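PDB 3BH0: dnab-like replicative helicase from Bacillus phage SPP1, which probably unwinds duplex DNA in the 5'-3' direction during phage replication, driven by ATP hydrolysis in the C-terminal ATPase domain that this chain represents. Local coordinates for residues Q88-N91 with M92-D96; N165-W168 with S169-Q173; I206-I209 with S210-K214. All coordinates share one frame; numbering follows the deposited sequence.

Three single-helix contacts, all in the RecA-like ATPase domain, follow one another along the chain: interaction 1 at the C-terminal end of helix 81-93, interaction 2 within helix 164-176, interaction 3 within helix 202-220. Helix 81-93 packs on one face of the central sheet and helix 164-176 on the other. The centres of interactions 2 and 3 lie about 15 Å apart and the two touch, W168 CZ3 packing 4.1 Å from D212 O, so their helices are neighbours. Interaction 1 stands apart, its centre about 21 Å from that of interaction 2 and about 25 Å from that of interaction 3, which lies across the chain's centre. Its helix starts at a probable Walker A loop.

Interaction 1: Q88-N91 with M92-D96; sequences QAKN and MSDND
K90 and D94, one helical turn apart, form a long salt bridge with NZ 3.6 Å from OD2. The lysine chain crosses the carboxylate at an angle. Its CG stands anti to the backbone N (chi1 -154°) and the chain bends at the next bond, which carries CD and CE past the carboxylate, CE coming within 3.7 Å of D94 OD1. The attraction is probably modest, since the pair sits toward solvent and NZ also has a weak, long ion pair with E148.

Backbone bonds close the last turns: M92 N donates to Q88 O at 2.9 Å, S93 N to A89 O, and D94 N to K90 O, the last bent to 137° at the hydrogen. D96 then takes positive phi (68°) with two bonds back into the last turn, a Schellman motif at the C-terminal end of the helix that begins at the probable Walker A P-loop. The bond from D96 N to S93 O, 2.9 Å long, also closes a type I turn from S93 to D96. The D96 carboxylate forms a salt bridge with K181.

Van der Waals packing joins M92 and Q88, which run side by side, the methionine CG 3.3 Å from Q88 O. On the apolar side the extended thioether chain of M92 reaches V99 and I184 on the sheet, while A89 packs on V99, I154 and M186. S93 OG and N91 ND2 bond outside the turn, to N153 N and S53 O.

Interaction 2: N165-W168 with S169-Q173; sequences NYIW and SKTRQ
K170 folds back toward Y166, one turn earlier in helix 164-176. Its CB lies 3.7 Å from I167 O, and the contact with the tyrosine starts at CG. Placed anti to the carbonyl carbon (chi1 -53°), CG comes to 3.3 Å from Y166 O and also approaches ring atom CE2. The bend at chi2 (-72°) then makes the lysine chain cross the phenol obliquely, CE 3.5 Å from CZ and equally near OH. NZ ends beside the hydroxyl, 3.7 Å from Y166 OH. The aliphatic part of the lysine thus makes most of the contact.

On another side of the helix W168 and R172 cross, with the R172 methylene CD at the indole edge, 3.7 Å from W168 CD1, and the guanidinium plane turned 69° from the ring. The inner side carries T171, whose OG1 donates to I167 O at 2.7 Å from above the carbonyl plane. That oxygen also accepts from T171 N, so two donors of one residue grip it, and the buried hydroxyl is satisfied within its own helix.

I167 and T171 both lie on V185 of strand 183-188, whereas W168 packs against M216, E219 and L220 of helix 202-220. The arrangement is that of an amphipathic helix covering the parallel sheet of a RecA-like ATPase domain.

Interaction 3: I206-I209 with S210-K214; sequences ISQI and SRDLK
R211 N donates to S207 O at 2.9 Å, and the side chain of R211 folds back toward the same carbonyl. The guanidinium lies over the backbone, with S207 O 3.9 Å from its plane, over its centre, and Q208 CA on the same face, 3.5 Å from NH2. The nearby positive group would probably polarise the S207 carbonyl further.

Q208 is tied to D212, one turn on in helix 202-220, by one backbone bond and one side-chain bond. D212 N donates to Q208 O at 3.0 Å, and Q208 NE2 donates to D212 OD2, also at 3.0 Å, in a fairly straight bond (162° at the hydrogen). D212 OD2 lies close to the plane of the Q208 amide, whereas NE2 meets it from above the carboxylate plane, and the two flat groups stand 54° apart. Q208 CG is anti to the backbone N (chi1 160°); the bend at chi2 then swings the amide along the helix toward the aspartate, bringing CG itself to 3.5 Å from OD2. The other end of the amide is held as well, OE1 accepting from A196 N, which should hold the amide's rotation.

I209 and L213 form an apolar pair and lie side by side, CG2 of the isoleucine 3.8 Å from CD1 of the leucine. Both pack on V164 of helix 164-176, and L213 also reaches F70. The buried S210 hydroxyl is satisfied by a hydrogen bond to D256 of helix 252-256, and K214 NZ forms a salt bridge with D258. Helix 202-220 connects strands 183-188 and 223-228, a beta-alpha-beta crossover of the RecA-like P-loop fold, and these contacts pack it beside helix 164-176 and strand 70-74.

Interaction 1: Q88-N91 with M92-D96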
ATOM      1  N   GLN A  88      -5.037   4.321   0.978  1.00 40.21           N
ATOM      2  CA  GLN A  88      -5.393   3.095   0.263  1.00 40.90           C
ATOM      3  C   GLN A  88      -6.085   2.056   1.129  1.00 41.60           C
ATOM      4  O   GLN A  88      -7.138   1.547   0.750  1.00 41.98           O
ATOM      5  CB  GLN A  88      -4.166   2.466  -0.401  1.00 40.71           C
ATOM      6  CG  GLN A  88      -3.623   3.273  -1.551  1.00 40.22           C
ATOM      7  CD  GLN A  88      -2.896   2.441  -2.587  1.00 41.63           C
ATOM      8  OE1 GLN A  88      -1.889   2.877  -3.146  1.00 43.47           O
ATOM      9  NE2 GLN A  88      -3.396   1.243  -2.857  1.00 40.49           N
ATOM     10  N   ALA A  89      -5.508   1.744   2.285  1.00 42.48           N
ATOM     11  CA  ALA A  89      -6.094   0.740   3.169  1.00 43.55           C
ATOM     12  C   ALA A  89      -7.564   1.034   3.452  1.00 44.70           C
ATOM     13  O   ALA A  89      -8.403   0.136   3.422  1.00 44.99           O
ATOM     14  CB  ALA A  89      -5.311   0.633   4.467  1.00 43.65           C
ATOM     15  N   LYS A  90      -7.877   2.299   3.708  1.00 45.94           N
ATOM     16  CA  LYS A  90      -9.227   2.674   4.088  1.00 46.92           C
ATOM     17  C   LYS A  90     -10.147   2.674   2.880  1.00 47.28           C
ATOM     18  O   LYS A  90     -11.308   2.288   2.997  1.00 47.62           O
ATOM     19  CB  LYS A  90      -9.228   4.029   4.796  1.00 47.28           C
ATOM     20  CG  LYS A  90     -10.407   4.233   5.766  1.00 48.52           C
ATOM     21  CD  LYS A  90     -11.435   5.160   5.163  1.00 49.52           C
ATOM     22  CE  LYS A  90     -12.684   5.264   6.023  1.00 50.68           C
ATOM     23  NZ  LYS A  90     -13.544   6.370   5.460  1.00 51.49           N
ATOM     24  N   ASN A  91      -9.617   3.098   1.733  1.00 47.56           N
ATOM     25  CA  ASN A  91     -10.323   3.076   0.456  1.00 47.97           C
ATOM     26  C   ASN A  91     -10.745   1.680   0.010  1.00 48.42           C
ATOM     27  O   ASN A  91     -11.838   1.492  -0.528  1.00 48.38           O
ATOM     28  CB  ASN A  91      -9.440   3.682  -0.628  1.00 47.99           C
ATOM     29  CG  ASN A  91      -9.464   5.182  -0.623  1.00 48.37           C
ATOM     30  OD1 ASN A  91     -10.268   5.802   0.074  1.00 49.76           O
ATOM     31  ND2 ASN A  91      -8.588   5.783  -1.416  1.00 48.60           N
ATOM     32  N   MET A  92      -9.857   0.714   0.217  1.00 49.16           N
ATOM     33  CA  MET A  92     -10.152  -0.693  -0.043  1.00 49.63           C
ATOM     34  C   MET A  92     -11.135  -1.254   0.964  1.00 50.25           C
ATOM     35  O   MET A  92     -11.993  -2.056   0.605  1.00 50.96           O
ATOM     36  CB  MET A  92      -8.880  -1.522   0.012  1.00 49.81           C
ATOM     37  CG  MET A  92      -7.890  -1.163  -1.046  1.00 49.71           C
ATOM     38  SD  MET A  92      -6.349  -1.991  -0.723  1.00 48.43           S
ATOM     39  CE  MET A  92      -5.383  -1.211  -1.984  1.00 50.86           C
ATOM     40  N   SER A  93     -10.997  -0.849   2.225  1.00 50.62           N
ATOM     41  CA  SER A  93     -11.951  -1.209   3.255  1.00 51.14           C
ATOM     42  C   SER A  93     -13.347  -0.749   2.865  1.00 51.71           C
ATOM     43  O   SER A  93     -14.326  -1.439   3.139  1.00 52.45           O
ATOM     44  CB  SER A  93     -11.558  -0.600   4.592  1.00 51.11           C
ATOM     45  OG  SER A  93     -12.574  -0.826   5.557  1.00 51.85           O
ATOM     46  N   ASP A  94     -13.426   0.407   2.210  1.00 52.24           N
ATOM     47  CA  ASP A  94     -14.695   0.987   1.770  1.00 52.55           C
ATOM     48  C   ASP A  94     -15.378   0.232   0.619  1.00 52.91           C
ATOM     49  O   ASP A  94     -16.582   0.359   0.417  1.00 52.98           O
ATOM     50  CB  ASP A  94     -14.499   2.457   1.383  1.00 52.66           C
ATOM     51  CG  ASP A  94     -14.287   3.368   2.587  1.00 52.19           C
ATOM     52  OD1 ASP A  94     -14.343   2.899   3.752  1.00 50.92           O
ATOM     53  OD2 ASP A  94     -14.057   4.570   2.348  1.00 52.39           O
ATOM     54  N   ASN A  95     -14.616  -0.542  -0.140  1.00 53.38           N
ATOM     55  CA  ASN A  95     -15.200  -1.451  -1.123  1.00 53.92           C
ATOM     56  C   ASN A  95     -15.689  -2.724  -0.432  1.00 54.08           C
ATOM     57  O   ASN A  95     -16.181  -3.641  -1.075  1.00 54.86           O
ATOM     58  CB  ASN A  95     -14.148  -1.819  -2.166  1.00 53.96           C
ATOM     59  CG  ASN A  95     -14.622  -1.594  -3.580  1.00 54.59           C
ATOM     60  OD1 ASN A  95     -14.597  -2.514  -4.405  1.00 55.75           O
ATOM     61  ND2 ASN A  95     -15.035  -0.361  -3.883  1.00 53.78           N
ATOM     62  N   ASP A  96     -15.547  -2.760   0.891  1.00 54.23           N
ATOM     63  CA  ASP A  96     -15.838  -3.935   1.727  1.00 54.35           C
ATOM     64  C   ASP A  96     -14.861  -5.097   1.481  1.00 53.86           C
ATOM     65  O   ASP A  96     -15.176  -6.268   1.738  1.00 54.04           O
ATOM     66  CB  ASP A  96     -17.303  -4.379   1.619  1.00 55.01           C
ATOM     67  CG  ASP A  96     -17.814  -5.013   2.911  1.00 57.00           C
ATOM     68  OD1 ASP A  96     -17.880  -6.269   2.970  1.00 58.67           O
ATOM     69  OD2 ASP A  96     -18.129  -4.253   3.872  1.00 57.89           O
TER

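Interaction 2: N165-W168 with S169-Q173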
ATOM      1  N   ASN A 165       6.591 -16.128   6.851  1.00 35.79           N
ATOM      2  CA  ASN A 165       5.947 -17.308   7.391  1.00 37.67           C
ATOM      3  C   ASN A 165       4.866 -16.922   8.387  1.00 37.41           C
ATOM      4  O   ASN A 165       3.716 -17.365   8.287  1.00 37.54           O
ATOM      5  CB  ASN A 165       6.998 -18.193   8.058  1.00 38.72           C
ATOM      6  CG  ASN A 165       6.641 -19.648   7.996  1.00 42.35           C
ATOM      7  OD1 ASN A 165       5.793 -20.128   8.771  1.00 47.30           O
ATOM      8  ND2 ASN A 165       7.274 -20.373   7.073  1.00 44.01           N
ATOM      9  N   TYR A 166       5.242 -16.052   9.322  1.00 37.49           N
ATOM     10  CA  TYR A 166       4.314 -15.498  10.298  1.00 37.10           C
ATOM     11  C   TYR A 166       3.118 -14.851   9.612  1.00 36.77           C
ATOM     12  O   TYR A 166       1.984 -15.026  10.038  1.00 36.82           O
ATOM     13  CB  TYR A 166       5.045 -14.502  11.209  1.00 37.34           C
ATOM     14  CG  TYR A 166       4.145 -13.784  12.179  1.00 38.48           C
ATOM     15  CD1 TYR A 166       3.996 -14.237  13.488  1.00 40.16           C
ATOM     16  CD2 TYR A 166       3.429 -12.644  11.786  1.00 38.13           C
ATOM     17  CE1 TYR A 166       3.145 -13.563  14.386  1.00 40.44           C
ATOM     18  CE2 TYR A 166       2.587 -11.980  12.659  1.00 37.51           C
ATOM     19  CZ  TYR A 166       2.454 -12.436  13.954  1.00 38.85           C
ATOM     20  OH  TYR A 166       1.615 -11.769  14.812  1.00 39.06           O
ATOM     21  N   ILE A 167       3.373 -14.103   8.543  1.00 36.92           N
ATOM     22  CA  ILE A 167       2.309 -13.359   7.848  1.00 36.54           C
ATOM     23  C   ILE A 167       1.417 -14.288   7.036  1.00 37.31           C
ATOM     24  O   ILE A 167       0.203 -14.064   6.932  1.00 36.99           O
ATOM     25  CB  ILE A 167       2.890 -12.216   6.963  1.00 36.46           C
ATOM     26  CG1 ILE A 167       3.592 -11.176   7.854  1.00 35.97           C
ATOM     27  CG2 ILE A 167       1.813 -11.608   6.063  1.00 33.89           C
ATOM     28  CD1 ILE A 167       4.254 -10.042   7.118  1.00 35.52           C
ATOM     29  N   TRP A 168       2.042 -15.313   6.452  1.00 38.23           N
ATOM     30  CA  TRP A 168       1.354 -16.423   5.788  1.00 39.39           C
ATOM     31  C   TRP A 168       0.267 -16.986   6.680  1.00 39.29           C
ATOM     32  O   TRP A 168      -0.894 -17.085   6.289  1.00 39.18           O
ATOM     33  CB  TRP A 168       2.356 -17.551   5.477  1.00 40.48           C
ATOM     34  CG  TRP A 168       1.873 -18.497   4.424  1.00 41.62           C
ATOM     35  CD1 TRP A 168       0.790 -19.326   4.500  1.00 42.94           C
ATOM     36  CD2 TRP A 168       2.449 -18.703   3.127  1.00 42.59           C
ATOM     37  NE1 TRP A 168       0.652 -20.034   3.333  1.00 43.55           N
ATOM     38  CE2 TRP A 168       1.654 -19.669   2.467  1.00 43.77           C
ATOM     39  CE3 TRP A 168       3.564 -18.171   2.461  1.00 42.77           C
ATOM     40  CZ2 TRP A 168       1.939 -20.123   1.159  1.00 43.23           C
ATOM     41  CZ3 TRP A 168       3.855 -18.626   1.165  1.00 43.57           C
ATOM     42  CH2 TRP A 168       3.037 -19.595   0.526  1.00 42.85           C
ATOM     43  N   SER A 169       0.670 -17.363   7.886  1.00 39.86           N
ATOM     44  CA  SER A 169      -0.240 -17.887   8.896  1.00 40.80           C
ATOM     45  C   SER A 169      -1.475 -16.997   9.136  1.00 40.79           C
ATOM     46  O   SER A 169      -2.607 -17.487   9.150  1.00 40.26           O
ATOM     47  CB  SER A 169       0.533 -18.116  10.189  1.00 41.14           C
ATOM     48  OG  SER A 169      -0.299 -18.711  11.163  1.00 43.94           O
ATOM     49  N   LYS A 170      -1.247 -15.689   9.281  1.00 40.82           N
ATOM     50  CA  LYS A 170      -2.315 -14.728   9.571  1.00 40.64           C
ATOM     51  C   LYS A 170      -3.243 -14.477   8.396  1.00 40.92           C
ATOM     52  O   LYS A 170      -4.439 -14.283   8.568  1.00 40.83           O
ATOM     53  CB  LYS A 170      -1.724 -13.410  10.072  1.00 40.21           C
ATOM     54  CG  LYS A 170      -0.769 -13.580  11.246  1.00 40.17           C
ATOM     55  CD  LYS A 170      -1.503 -13.938  12.552  1.00 38.09           C
ATOM     56  CE  LYS A 170      -0.507 -14.319  13.616  1.00 40.11           C
ATOM     57  NZ  LYS A 170      -1.107 -14.334  14.980  1.00 42.12           N
ATOM     58  N   THR A 171      -2.683 -14.464   7.198  1.00 41.96           N
ATOM     59  CA  THR A 171      -3.473 -14.275   5.981  1.00 42.95           C
ATOM     60  C   THR A 171      -4.508 -15.398   5.798  1.00 44.03           C
ATOM     61  O   THR A 171      -5.667 -15.132   5.479  1.00 43.78           O
ATOM     62  CB  THR A 171      -2.551 -14.199   4.751  1.00 42.81           C
ATOM     63  OG1 THR A 171      -1.480 -13.281   5.016  1.00 43.26           O
ATOM     64  CG2 THR A 171      -3.318 -13.746   3.538  1.00 41.54           C
ATOM     65  N   ARG A 172      -4.072 -16.645   6.003  1.00 45.30           N
ATOM     66  CA  ARG A 172      -4.956 -17.819   5.939  1.00 46.54           C
ATOM     67  C   ARG A 172      -6.034 -17.729   7.001  1.00 47.65           C
ATOM     68  O   ARG A 172      -7.240 -17.782   6.702  1.00 48.36           O
ATOM     69  CB  ARG A 172      -4.149 -19.104   6.127  1.00 46.51           C
ATOM     70  CG  ARG A 172      -3.148 -19.354   5.013  1.00 45.94           C
ATOM     71  CD  ARG A 172      -2.619 -20.760   5.056  1.00 45.56           C
ATOM     72  NE  ARG A 172      -3.705 -21.735   4.967  1.00 43.73           N
ATOM     73  CZ  ARG A 172      -3.759 -22.859   5.677  1.00 40.84           C
ATOM     74  NH1 ARG A 172      -2.794 -23.150   6.536  1.00 39.47           N
ATOM     75  NH2 ARG A 172      -4.786 -23.686   5.528  1.00 40.18           N
ATOM     76  N   GLN A 173      -5.576 -17.573   8.241  1.00 48.58           N
ATOM     77  CA  GLN A 173      -6.415 -17.289   9.396  1.00 49.69           C
ATOM     78  C   GLN A 173      -7.479 -16.222   9.107  1.00 49.45           C
ATOM     79  O   GLN A 173      -8.628 -16.400   9.484  1.00 49.98           O
ATOM     80  CB  GLN A 173      -5.513 -16.896  10.576  1.00 49.56           C
ATOM     81  CG  GLN A 173      -6.193 -16.890  11.922  1.00 51.50           C
ATOM     82  CD  GLN A 173      -5.282 -16.425  13.046  1.00 51.67           C
ATOM     83  OE1 GLN A 173      -4.140 -16.880  13.181  1.00 53.80           O
ATOM     84  NE2 GLN A 173      -5.793 -15.521  13.875  1.00 55.02           N
TER

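Interaction 3: I206-I209 with S210-K214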
ATOM      1  N   ILE A 206      16.700 -10.317   1.551  1.00 39.42           N
ATOM      2  CA  ILE A 206      15.663  -9.519   0.884  1.00 38.76           C
ATOM      3  C   ILE A 206      15.113 -10.236  -0.357  1.00 38.38           C
ATOM      4  O   ILE A 206      13.923 -10.180  -0.626  1.00 38.38           O
ATOM      5  CB  ILE A 206      16.140  -8.094   0.508  1.00 38.72           C
ATOM      6  CG1 ILE A 206      16.666  -7.332   1.726  1.00 37.75           C
ATOM      7  CG2 ILE A 206      15.041  -7.338  -0.242  1.00 38.50           C
ATOM      8  CD1 ILE A 206      15.629  -6.930   2.755  1.00 38.46           C
ATOM      9  N   SER A 207      15.986 -10.918  -1.095  1.00 37.94           N
ATOM     10  CA  SER A 207      15.575 -11.748  -2.224  1.00 37.34           C
ATOM     11  C   SER A 207      14.561 -12.807  -1.793  1.00 36.92           C
ATOM     12  O   SER A 207      13.488 -12.926  -2.406  1.00 36.61           O
ATOM     13  CB  SER A 207      16.799 -12.405  -2.864  1.00 37.54           C
ATOM     14  OG  SER A 207      17.551 -11.455  -3.606  1.00 38.97           O
ATOM     15  N   GLN A 208      14.892 -13.549  -0.729  1.00 36.70           N
ATOM     16  CA  GLN A 208      13.989 -14.570  -0.159  1.00 36.68           C
ATOM     17  C   GLN A 208      12.677 -13.959   0.295  1.00 36.34           C
ATOM     18  O   GLN A 208      11.611 -14.438  -0.086  1.00 36.90           O
ATOM     19  CB  GLN A 208      14.634 -15.321   1.008  1.00 37.06           C
ATOM     20  CG  GLN A 208      13.613 -16.032   1.935  1.00 37.42           C
ATOM     21  CD  GLN A 208      13.139 -15.141   3.094  1.00 38.20           C
ATOM     22  OE1 GLN A 208      13.943 -14.479   3.746  1.00 39.49           O
ATOM     23  NE2 GLN A 208      11.838 -15.133   3.349  1.00 36.06           N
ATOM     24  N   ILE A 209      12.743 -12.892   1.090  1.00 35.99           N
ATOM     25  CA  ILE A 209      11.517 -12.192   1.500  1.00 35.32           C
ATOM     26  C   ILE A 209      10.643 -11.847   0.292  1.00 35.30           C
ATOM     27  O   ILE A 209       9.435 -12.050   0.319  1.00 35.46           O
ATOM     28  CB  ILE A 209      11.802 -10.927   2.332  1.00 35.59           C
ATOM     29  CG1 ILE A 209      12.439 -11.292   3.680  1.00 34.01           C
ATOM     30  CG2 ILE A 209      10.494 -10.133   2.540  1.00 35.58           C
ATOM     31  CD1 ILE A 209      13.106 -10.116   4.399  1.00 33.91           C
ATOM     32  N   SER A 210      11.265 -11.355  -0.772  1.00 35.49           N
ATOM     33  CA  SER A 210      10.546 -10.949  -1.991  1.00 35.94           C
ATOM     34  C   SER A 210       9.861 -12.128  -2.713  1.00 35.54           C
ATOM     35  O   SER A 210       8.666 -12.071  -3.014  1.00 35.36           O
ATOM     36  CB  SER A 210      11.498 -10.178  -2.931  1.00 36.06           C
ATOM     37  OG  SER A 210      11.037 -10.179  -4.281  1.00 37.88           O
ATOM     38  N   ARG A 211      10.621 -13.195  -2.976  1.00 35.63           N
ATOM     39  CA  ARG A 211      10.073 -14.407  -3.605  1.00 35.64           C
ATOM     40  C   ARG A 211       8.897 -14.949  -2.823  1.00 35.45           C
ATOM     41  O   ARG A 211       7.844 -15.255  -3.406  1.00 36.01           O
ATOM     42  CB  ARG A 211      11.138 -15.505  -3.747  1.00 35.24           C
ATOM     43  CG  ARG A 211      12.122 -15.269  -4.861  1.00 35.70           C
ATOM     44  CD  ARG A 211      13.031 -16.472  -5.054  1.00 36.51           C
ATOM     45  NE  ARG A 211      13.792 -16.789  -3.845  1.00 32.61           N
ATOM     46  CZ  ARG A 211      15.009 -16.323  -3.601  1.00 32.24           C
ATOM     47  NH1 ARG A 211      15.580 -15.524  -4.488  1.00 31.11           N
ATOM     48  NH2 ARG A 211      15.661 -16.657  -2.480  1.00 31.54           N
ATOM     49  N   ASP A 212       9.075 -15.041  -1.504  1.00 35.00           N
ATOM     50  CA  ASP A 212       8.067 -15.615  -0.614  1.00 34.75           C
ATOM     51  C   ASP A 212       6.786 -14.768  -0.560  1.00 34.48           C
ATOM     52  O   ASP A 212       5.660 -15.316  -0.493  1.00 33.75           O
ATOM     53  CB  ASP A 212       8.661 -15.874   0.789  1.00 34.80           C
ATOM     54  CG  ASP A 212       9.755 -16.966   0.783  1.00 34.93           C
ATOM     55  OD1 ASP A 212      10.004 -17.557  -0.292  1.00 37.93           O
ATOM     56  OD2 ASP A 212      10.375 -17.242   1.838  1.00 32.54           O
ATOM     57  N   LEU A 213       6.957 -13.440  -0.618  1.00 34.14           N
ATOM     58  CA  LEU A 213       5.810 -12.518  -0.610  1.00 33.69           C
ATOM     59  C   LEU A 213       4.972 -12.676  -1.860  1.00 33.51           C
ATOM     60  O   LEU A 213       3.745 -12.599  -1.811  1.00 33.63           O
ATOM     61  CB  LEU A 213       6.246 -11.050  -0.427  1.00 33.40           C
ATOM     62  CG  LEU A 213       6.568 -10.660   1.020  1.00 34.00           C
ATOM     63  CD1 LEU A 213       7.126  -9.250   1.122  1.00 32.62           C
ATOM     64  CD2 LEU A 213       5.357 -10.841   1.963  1.00 34.15           C
ATOM     65  N   LYS A 214       5.639 -12.892  -2.985  1.00 34.23           N
ATOM     66  CA  LYS A 214       4.945 -13.092  -4.258  1.00 34.78           C
ATOM     67  C   LYS A 214       4.270 -14.481  -4.295  1.00 35.12           C
ATOM     68  O   LYS A 214       3.112 -14.612  -4.717  1.00 34.84           O
ATOM     69  CB  LYS A 214       5.920 -12.873  -5.432  1.00 34.34           C
ATOM     70  CG  LYS A 214       5.387 -13.198  -6.835  1.00 34.55           C
ATOM     71  CD  LYS A 214       4.005 -12.617  -7.104  1.00 33.99           C
ATOM     72  CE  LYS A 214       3.555 -12.867  -8.534  1.00 33.36           C
ATOM     73  NZ  LYS A 214       2.225 -12.219  -8.759  1.00 33.52           N
TER